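Side-chain contacts in chitinase (Thermococcus chitonophagus, PDB 5XSW), which probably acts as an endochitinase that hydrolyses chitin, with N-acetylglucosamine units bound in a pocket of its largely helical part: residues I243-P246 and F250-E253; G255-I260 and A272-Y277; M278-D283 and T287-S292. One frame throughout, in Å; residues are numbered along the deposited sequence.

How the interactions relate
The three contacts follow one another along the chain, each closing before the next opens, and lie on the same side of the chain's centre. Centre to centre, interaction 1 is about 11 Å from interaction 2 and about 9 Å from interaction 3, while interactions 2 and 3 are about 13 Å apart. Interaction 1 belongs to the loop between strand 235-239 and helix 254-263; interaction 2 packs helix 254-263 against helix 274-278; interaction 3 folds the following loop onto helix 288-311. Val252 O meets His274 NE2, Tyr277 O meets Thr291 OG1, and Val252 CG2 packs on Met278 CE, so the loop bearing Gln251 of the sugar pocket is joined to the helices behind it.

Interaction 1. Residues I243-P246 and F250-E253; sequences IDHP and FQVE. With NAG (2-acetamido-2-deoxy-beta-D-glucopyranose), chain C; PO4 (phosphate ion), chain F.
The amide nitrogen of Gln251 sits over one face of the His245 ring, in the loop that runs from strand 235-239 to helix 254-263, where Gln251 forms part of the sugar pocket. It is displaced from the ring centre toward the rim: Gln251 NE2 lies 3.4 Å from His245 CG and 3.3 Å from His245 ND1. The amide stands almost upright on the ring, the two planes being 78° apart, so the group presents an end to the imidazole and does not lie flat on it. A bend in the glutamine chain at chi2 (-79°) turns that end back toward His245. Polar partners in the intervening turn fix both groups, since His245 ND1 is hydrogen-bonded to Asp247 N and Gln251 NE2 to Gly248 O.

His245 is the packed end of the contact: it is buried, and both Asn214 of helix 203-214 and Ala345 of the second subunit touch it. The acetamide methyl of the sugar also approaches the imidazole obliquely, with NAG C8 4.0 Å from His245 CD2. Gln251, by contrast, is partly exposed.

The other end of segment 243-246 is looser. Asp244 is exposed and takes no part in the loop contact; there the chain meets a phosphate ion, probably from the crystallisation liquor, through hydrogen bonds from Ile243 N to O2 and from Asp244 N to O4, each 2.9 Å long. Tyr228 OH binds the same ion.

On the pocket side the Gln251 amide divides its duties: its nitrogen faces the histidine while its oxygen serves the sugar, which Glu213 OE2 and Phe371 O also bind. The hydroxyl NAG O3 donates to Gln251 OE1 across 2.7 Å.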
# COMPACT_ATOMS: atom_id res chain seq x y z
N ILE A 243 -19.81 -10.23 -6.54
CA ILE A 243 -19.87 -10.41 -5.09
C ILE A 243 -18.65 -11.15 -4.58
O ILE A 243 -18.34 -11.10 -3.38
CB ILE A 243 -21.18 -11.19 -4.65
CG1 ILE A 243 -21.44 -11.05 -3.13
CG2 ILE A 243 -21.02 -12.74 -4.93
CD1 ILE A 243 -21.97 -9.72 -2.70
N ASP A 244 -17.96 -11.88 -5.45
CA ASP A 244 -16.75 -12.57 -5.01
C ASP A 244 -15.44 -11.80 -5.28
O ASP A 244 -14.35 -12.33 -5.14
CB ASP A 244 -16.66 -13.92 -5.68
CG ASP A 244 -17.88 -14.78 -5.32
OD1 ASP A 244 -18.21 -14.88 -4.11
OD2 ASP A 244 -18.55 -15.23 -6.25
N HIS A 245 -15.55 -10.56 -5.69
CA HIS A 245 -14.33 -9.78 -5.97
C HIS A 245 -13.49 -9.62 -4.70
O HIS A 245 -14.00 -9.25 -3.66
CB HIS A 245 -14.71 -8.42 -6.53
CG HIS A 245 -13.60 -7.75 -7.27
ND1 HIS A 245 -12.44 -7.36 -6.63
CD2 HIS A 245 -13.43 -7.45 -8.59
CE1 HIS A 245 -11.63 -6.78 -7.52
NE2 HIS A 245 -12.20 -6.84 -8.71
N PRO A 246 -12.19 -9.95 -4.76
CA PRO A 246 -11.35 -9.88 -3.56
C PRO A 246 -11.29 -8.46 -2.98
O PRO A 246 -11.00 -8.32 -1.80
CB PRO A 246 -9.93 -10.26 -4.07
CG PRO A 246 -10.26 -11.12 -5.38
CD PRO A 246 -11.47 -10.42 -5.95
N PHE A 250 -16.42 -2.04 -1.84
CA PHE A 250 -15.73 -0.70 -1.87
C PHE A 250 -14.51 -0.65 -2.77
O PHE A 250 -13.92 0.42 -2.96
CB PHE A 250 -15.30 -0.35 -0.44
CG PHE A 250 -16.49 -0.14 0.47
CD1 PHE A 250 -17.27 1.03 0.33
CD2 PHE A 250 -16.88 -1.16 1.36
CE1 PHE A 250 -18.41 1.24 1.16
CE2 PHE A 250 -18.04 -0.99 2.21
CZ PHE A 250 -18.78 0.22 2.12
N GLN A 251 -14.08 -1.83 -3.27
CA GLN A 251 -12.91 -1.94 -4.19
C GLN A 251 -11.68 -1.36 -3.57
O GLN A 251 -10.95 -0.58 -4.18
CB GLN A 251 -13.21 -1.29 -5.56
CG GLN A 251 -14.41 -2.03 -6.26
CD GLN A 251 -13.91 -3.37 -6.92
OE1 GLN A 251 -13.22 -3.31 -7.95
NE2 GLN A 251 -14.18 -4.53 -6.30
N VAL A 252 -11.46 -1.72 -2.32
CA VAL A 252 -10.22 -1.35 -1.65
C VAL A 252 -9.13 -2.38 -2.10
O VAL A 252 -9.29 -3.56 -1.83
CB VAL A 252 -10.34 -1.41 -0.10
CG1 VAL A 252 -8.94 -1.15 0.54
CG2 VAL A 252 -11.40 -0.36 0.42
N GLU A 253 -8.03 -1.91 -2.70
CA GLU A 253 -6.93 -2.81 -3.13
C GLU A 253 -5.94 -3.14 -2.04
O GLU A 253 -5.86 -2.43 -1.02
CB GLU A 253 -6.19 -2.15 -4.31
CG GLU A 253 -7.13 -2.02 -5.49
CD GLU A 253 -6.45 -1.50 -6.76
OE1 GLU A 253 -5.26 -1.82 -6.95
OE2 GLU A 253 -7.09 -0.78 -7.54
C1 NAG C . -15.81 0.15 -11.25
C2 NAG C . -14.77 -0.80 -10.80
C3 NAG C . -13.86 -0.17 -9.75
C4 NAG C . -13.31 1.15 -10.19
C5 NAG C . -14.43 2.03 -10.57
C6 NAG C . -13.86 3.33 -11.08
C7 NAG C . -15.10 -3.31 -10.70
C8 NAG C . -15.81 -4.52 -10.04
N2 NAG C . -15.42 -2.01 -10.26
O3 NAG C . -12.76 -1.03 -9.39
O4 NAG C . -12.68 1.83 -9.08
O5 NAG C . -15.23 1.44 -11.65
O6 NAG C . -15.02 4.02 -11.52
O7 NAG C . -14.25 -3.42 -11.58
P PO4 F . -19.06 -12.66 -9.05
O1 PO4 F . -18.92 -14.17 -8.87
O2 PO4 F . -20.51 -12.22 -8.57
O3 PO4 F . -19.01 -12.33 -10.51
O4 PO4 F . -17.88 -11.92 -8.35

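Interaction 2. Residues G255-I260 and A272-Y277; sequences GNFNQI and ADHDDY. With PO4 (phosphate ion), chain E; PO4 (phosphate ion), chain M.
The Phe257 ring receives the backbone of His274 over one face, with His274 CA 3.7 Å from the ring centroid and close to the ring normal, a CH-pi contact. At the edge of the phenyl ring lies the carbonyl group of Ala272, its carbon in the ring plane. Two further aromatic rings meet Phe257 in offset edge-to-face pairs. The imidazole of His274 turns its edge toward the phenyl face, centroids 5.8 Å apart and planes at 87°, and Phe257 in turn directs its own edge at the face of Tyr277, centroids 5.6 Å apart and planes at 67°. Phe257 thus takes an imidazole edge over its face and points its own edge at the tyrosine, whose OH is hydrogen-bonded to Lys412 O.

Reach comes from the first torsion of Phe257: CG is anti to the backbone N (chi1 -171°), which carries the ring out from helix 254-263 to the backbone of the other segment, where Phe257 CE2 comes within 3.4 Å of His274 N. Phe257 CE1 also packs on Tyr277 CB at 3.6 Å.

The result is a buried aromatic cluster wedging helix 254-263 against the start of helix 274-278. That start is closed by Asp273 at the N-cap position, whose OD2 accepts a capping bond of 2.9 Å from Asp276 N. The His274 ring is held at both nitrogens. Its ND1 donates to the anti lone pair of Asp275 OD1 over 2.6 Å, with the acceptor in the imidazole plane, and NE2 is hydrogen-bonded to Val252 O.

Away from the cluster, Asn256 ND2 and Gln259 NE2 both donate to one phosphate ion, and Gly255 N to another. Both ions, probably from the crystallisation liquor, are bound by the two subunits together.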
# COMPACT_ATOMS: atom_id res chain seq x y z
N GLY A 255 -2.68 -2.72 -1.84
CA GLY A 255 -1.63 -1.75 -1.52
C GLY A 255 -2.19 -0.69 -0.52
O GLY A 255 -1.58 -0.39 0.51
N ASN A 256 -3.35 -0.15 -0.82
CA ASN A 256 -4.01 0.83 0.09
C ASN A 256 -4.31 0.22 1.45
O ASN A 256 -4.08 0.84 2.50
CB ASN A 256 -5.28 1.36 -0.56
CG ASN A 256 -6.00 2.42 0.34
OD1 ASN A 256 -6.95 2.08 1.01
ND2 ASN A 256 -5.55 3.68 0.30
N PHE A 257 -4.76 -1.05 1.47
CA PHE A 257 -4.97 -1.77 2.74
C PHE A 257 -3.71 -1.89 3.54
O PHE A 257 -3.68 -1.69 4.78
CB PHE A 257 -5.57 -3.19 2.46
CG PHE A 257 -6.01 -3.91 3.68
CD1 PHE A 257 -7.31 -3.73 4.15
CD2 PHE A 257 -5.15 -4.78 4.35
CE1 PHE A 257 -7.78 -4.42 5.33
CE2 PHE A 257 -5.57 -5.51 5.49
CZ PHE A 257 -6.88 -5.32 6.02
N ASN A 258 -2.64 -2.30 2.86
CA ASN A 258 -1.33 -2.41 3.51
C ASN A 258 -0.90 -1.06 4.12
O ASN A 258 -0.38 -0.97 5.23
CB ASN A 258 -0.28 -2.88 2.46
CG ASN A 258 1.14 -3.03 3.05
OD1 ASN A 258 1.86 -2.05 3.27
ND2 ASN A 258 1.55 -4.27 3.27
N GLN A 259 -1.11 -0.01 3.37
CA GLN A 259 -0.71 1.33 3.85
C GLN A 259 -1.54 1.79 5.09
O GLN A 259 -1.00 2.32 6.10
CB GLN A 259 -0.85 2.31 2.68
CG GLN A 259 -0.63 3.78 3.01
CD GLN A 259 -0.90 4.62 1.78
OE1 GLN A 259 0.00 5.28 1.26
NE2 GLN A 259 -2.09 4.52 1.25
N ILE A 260 -2.86 1.58 5.07
CA ILE A 260 -3.62 2.05 6.25
C ILE A 260 -3.42 1.18 7.46
O ILE A 260 -3.39 1.68 8.58
CB ILE A 260 -5.14 2.21 5.96
CG1 ILE A 260 -5.80 0.90 5.63
CG2 ILE A 260 -5.36 3.29 4.89
CD1 ILE A 260 -7.29 1.06 5.20
N ALA A 272 -4.07 -8.60 10.30
CA ALA A 272 -5.18 -8.19 9.41
C ALA A 272 -4.79 -8.46 7.96
O ALA A 272 -3.75 -8.02 7.51
CB ALA A 272 -5.51 -6.67 9.58
N ASP A 273 -5.66 -9.13 7.24
CA ASP A 273 -5.39 -9.55 5.88
C ASP A 273 -6.42 -8.95 4.92
O ASP A 273 -7.62 -8.98 5.21
CB ASP A 273 -5.46 -11.11 5.79
CG ASP A 273 -5.60 -11.57 4.37
OD1 ASP A 273 -4.62 -11.41 3.62
OD2 ASP A 273 -6.70 -11.98 3.97
N HIS A 274 -5.97 -8.44 3.78
CA HIS A 274 -6.84 -7.74 2.82
C HIS A 274 -8.10 -8.53 2.41
O HIS A 274 -9.28 -8.06 2.56
CB HIS A 274 -6.03 -7.37 1.58
CG HIS A 274 -6.89 -6.89 0.44
ND1 HIS A 274 -7.40 -7.75 -0.52
CD2 HIS A 274 -7.36 -5.66 0.14
CE1 HIS A 274 -8.15 -7.06 -1.36
NE2 HIS A 274 -8.10 -5.78 -1.02
N ASP A 275 -7.91 -9.72 1.84
CA ASP A 275 -9.08 -10.46 1.33
C ASP A 275 -10.00 -10.85 2.50
O ASP A 275 -11.22 -10.76 2.40
CB ASP A 275 -8.66 -11.74 0.48
CG ASP A 275 -7.97 -11.39 -0.89
OD1 ASP A 275 -7.54 -10.22 -1.14
OD2 ASP A 275 -7.78 -12.30 -1.73
N ASP A 276 -9.44 -11.20 3.65
CA ASP A 276 -10.30 -11.52 4.77
C ASP A 276 -11.22 -10.33 5.22
O ASP A 276 -12.37 -10.54 5.66
CB ASP A 276 -9.47 -11.96 5.98
CG ASP A 276 -10.37 -12.35 7.20
OD1 ASP A 276 -11.34 -13.08 6.97
OD2 ASP A 276 -10.12 -11.94 8.38
N TYR A 277 -10.69 -9.10 5.14
CA TYR A 277 -11.41 -7.91 5.63
C TYR A 277 -12.35 -7.36 4.57
O TYR A 277 -13.33 -6.75 4.92
CB TYR A 277 -10.45 -6.79 6.07
CG TYR A 277 -9.90 -6.99 7.49
CD1 TYR A 277 -9.31 -8.22 7.86
CD2 TYR A 277 -10.01 -5.99 8.44
CE1 TYR A 277 -8.82 -8.40 9.13
CE2 TYR A 277 -9.51 -6.15 9.71
CZ TYR A 277 -8.93 -7.38 10.06
OH TYR A 277 -8.43 -7.58 11.32
P PO4 E . -3.10 5.95 -1.82
O1 PO4 E . -3.62 4.57 -2.00
O2 PO4 E . -2.87 6.37 -0.39
O3 PO4 E . -1.83 6.02 -2.62
O4 PO4 E . -4.01 7.02 -2.26
P PO4 M . -1.71 -3.89 -5.31
O1 PO4 M . -3.01 -3.94 -4.56
O2 PO4 M . -1.97 -4.45 -6.68
O3 PO4 M . -0.66 -4.79 -4.72
O4 PO4 M . -1.31 -2.47 -5.37

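Interaction 3. Residues M278-D283 and T287-S292; sequences MKVSLD and TAWITS
Val280 places CG1 anti to its carbonyl carbon (chi1 -67°) and Trp289 carries its indole in the same relation to its own (chi1 -78°), settings that lay the valine over one face of the indole. Val280 CB stands 3.9 Å from the centroid of the six-membered ring of Trp289, 17° off the normal, a CH-pi contact over the centre. Both methyls of the valine cover the benzene half of the indole, CG2 toward CZ2 and CH2, CG1 toward CD2 and CE3. In addition, Val280 CG1 touches the helix backbone, 3.7 Å from Ala288 C.

The edge of the indole is used as well. Trp289 NE1 is shared between two backbone carbonyls, Ser281 O at 3.1 Å and Asp283 O at 3.0 Å. Both bonds are weak, because the N-H points straight at neither oxygen, although Asp283 O lies in the ring plane. Asp283 N donates to Ser281 OG, forming an ST turn, consistent with Ser281 O and Asp283 O being close enough for both to face one N-H.

In the fold, this is the loop leaving helix 274-278 laid back along the N-terminal part of the long helix 288-311, so that Met278 meets Ser292 and Val280 meets Ala288. Packing is close at the small residue: Ala288 CB sits 3.2 Å from Lys279 O. Met278 starts out pointing away from the helix, but its chain bends at chi2 and chi3 and brings CE back to 3.8 Å from Ser292 CB.

Ser292 OG in turn donates to Ala288 O over 2.8 Å, an oxygen that also accepts the helical bond from Ser292 N. Ile243 of the preceding loop also packs against Val280, and Trp239 of strand 235-239 touches the indole.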
# COMPACT_ATOMS: atom_id res chain seq x y z
N MET A 278 -12.04 -7.56 3.27
CA MET A 278 -12.78 -6.88 2.21
C MET A 278 -13.72 -7.83 1.42
O MET A 278 -14.74 -7.39 0.89
CB MET A 278 -11.84 -6.23 1.19
CG MET A 278 -10.78 -5.20 1.78
SD MET A 278 -11.69 -4.02 2.86
CE MET A 278 -12.75 -3.42 1.68
N LYS A 279 -13.35 -9.10 1.30
CA LYS A 279 -14.07 -9.96 0.36
C LYS A 279 -15.37 -10.53 0.99
O LYS A 279 -15.33 -11.34 1.91
CB LYS A 279 -13.16 -11.14 -0.12
CG LYS A 279 -13.87 -12.04 -1.22
CD LYS A 279 -12.90 -13.30 -1.49
CE LYS A 279 -13.49 -14.21 -2.60
NZ LYS A 279 -12.91 -15.58 -2.42
N VAL A 280 -16.50 -10.12 0.47
CA VAL A 280 -17.78 -10.52 1.03
C VAL A 280 -18.28 -11.70 0.19
O VAL A 280 -17.50 -12.28 -0.55
CB VAL A 280 -18.82 -9.38 1.02
CG1 VAL A 280 -18.40 -8.21 2.01
CG2 VAL A 280 -19.02 -8.84 -0.39
N SER A 281 -19.53 -12.07 0.37
CA SER A 281 -20.14 -13.11 -0.42
C SER A 281 -21.62 -13.00 -0.22
O SER A 281 -22.09 -12.13 0.48
CB SER A 281 -19.65 -14.49 0.01
OG SER A 281 -20.12 -14.82 1.29
N LEU A 282 -22.37 -13.87 -0.85
CA LEU A 282 -23.83 -13.88 -0.68
C LEU A 282 -24.27 -14.24 0.75
O LEU A 282 -25.37 -13.90 1.17
CB LEU A 282 -24.45 -14.86 -1.69
CG LEU A 282 -24.30 -14.41 -3.14
CD1 LEU A 282 -24.84 -15.51 -4.08
CD2 LEU A 282 -25.06 -13.11 -3.38
N ASP A 283 -23.39 -14.89 1.51
CA ASP A 283 -23.67 -15.28 2.89
C ASP A 283 -23.66 -14.00 3.79
O ASP A 283 -22.62 -13.35 3.92
CB ASP A 283 -22.59 -16.25 3.35
CG ASP A 283 -22.90 -16.90 4.71
OD1 ASP A 283 -23.75 -16.42 5.47
OD2 ASP A 283 -22.24 -17.90 5.04
N THR A 287 -17.84 -12.20 7.62
CA THR A 287 -17.46 -11.14 8.55
C THR A 287 -17.04 -9.88 7.81
O THR A 287 -17.04 -8.78 8.39
CB THR A 287 -16.31 -11.57 9.51
OG1 THR A 287 -15.13 -11.95 8.76
CG2 THR A 287 -16.83 -12.74 10.47
N ALA A 288 -16.68 -10.02 6.52
CA ALA A 288 -16.28 -8.82 5.74
C ALA A 288 -17.49 -7.86 5.53
O ALA A 288 -17.31 -6.72 5.17
CB ALA A 288 -15.66 -9.27 4.36
N TRP A 289 -18.72 -8.33 5.74
CA TRP A 289 -19.85 -7.40 5.68
C TRP A 289 -19.71 -6.33 6.80
O TRP A 289 -20.15 -5.21 6.67
CB TRP A 289 -21.18 -8.13 5.85
CG TRP A 289 -21.61 -8.86 4.55
CD1 TRP A 289 -21.78 -10.23 4.38
CD2 TRP A 289 -21.92 -8.26 3.32
NE1 TRP A 289 -22.16 -10.48 3.07
CE2 TRP A 289 -22.30 -9.28 2.42
CE3 TRP A 289 -21.94 -6.91 2.87
CZ2 TRP A 289 -22.67 -9.02 1.10
CZ3 TRP A 289 -22.34 -6.65 1.54
CH2 TRP A 289 -22.70 -7.70 0.67
N ILE A 290 -19.09 -6.71 7.89
CA ILE A 290 -18.88 -5.78 8.98
C ILE A 290 -17.56 -5.03 8.82
O ILE A 290 -17.50 -3.81 8.96
CB ILE A 290 -18.88 -6.53 10.34
CG1 ILE A 290 -20.28 -7.08 10.62
CG2 ILE A 290 -18.35 -5.63 11.46
CD1 ILE A 290 -20.31 -8.14 11.86
N THR A 291 -16.47 -5.76 8.56
CA THR A 291 -15.18 -5.10 8.51
C THR A 291 -15.01 -4.17 7.30
O THR A 291 -14.32 -3.15 7.42
CB THR A 291 -13.97 -6.09 8.52
OG1 THR A 291 -14.11 -7.07 7.48
CG2 THR A 291 -13.90 -6.81 9.89
N SER A 292 -15.64 -4.48 6.17
CA SER A 292 -15.27 -3.73 4.96
C SER A 292 -15.75 -2.24 4.99
O SER A 292 -15.01 -1.38 4.56
CB SER A 292 -15.77 -4.42 3.67
OG SER A 292 -17.17 -4.53 3.49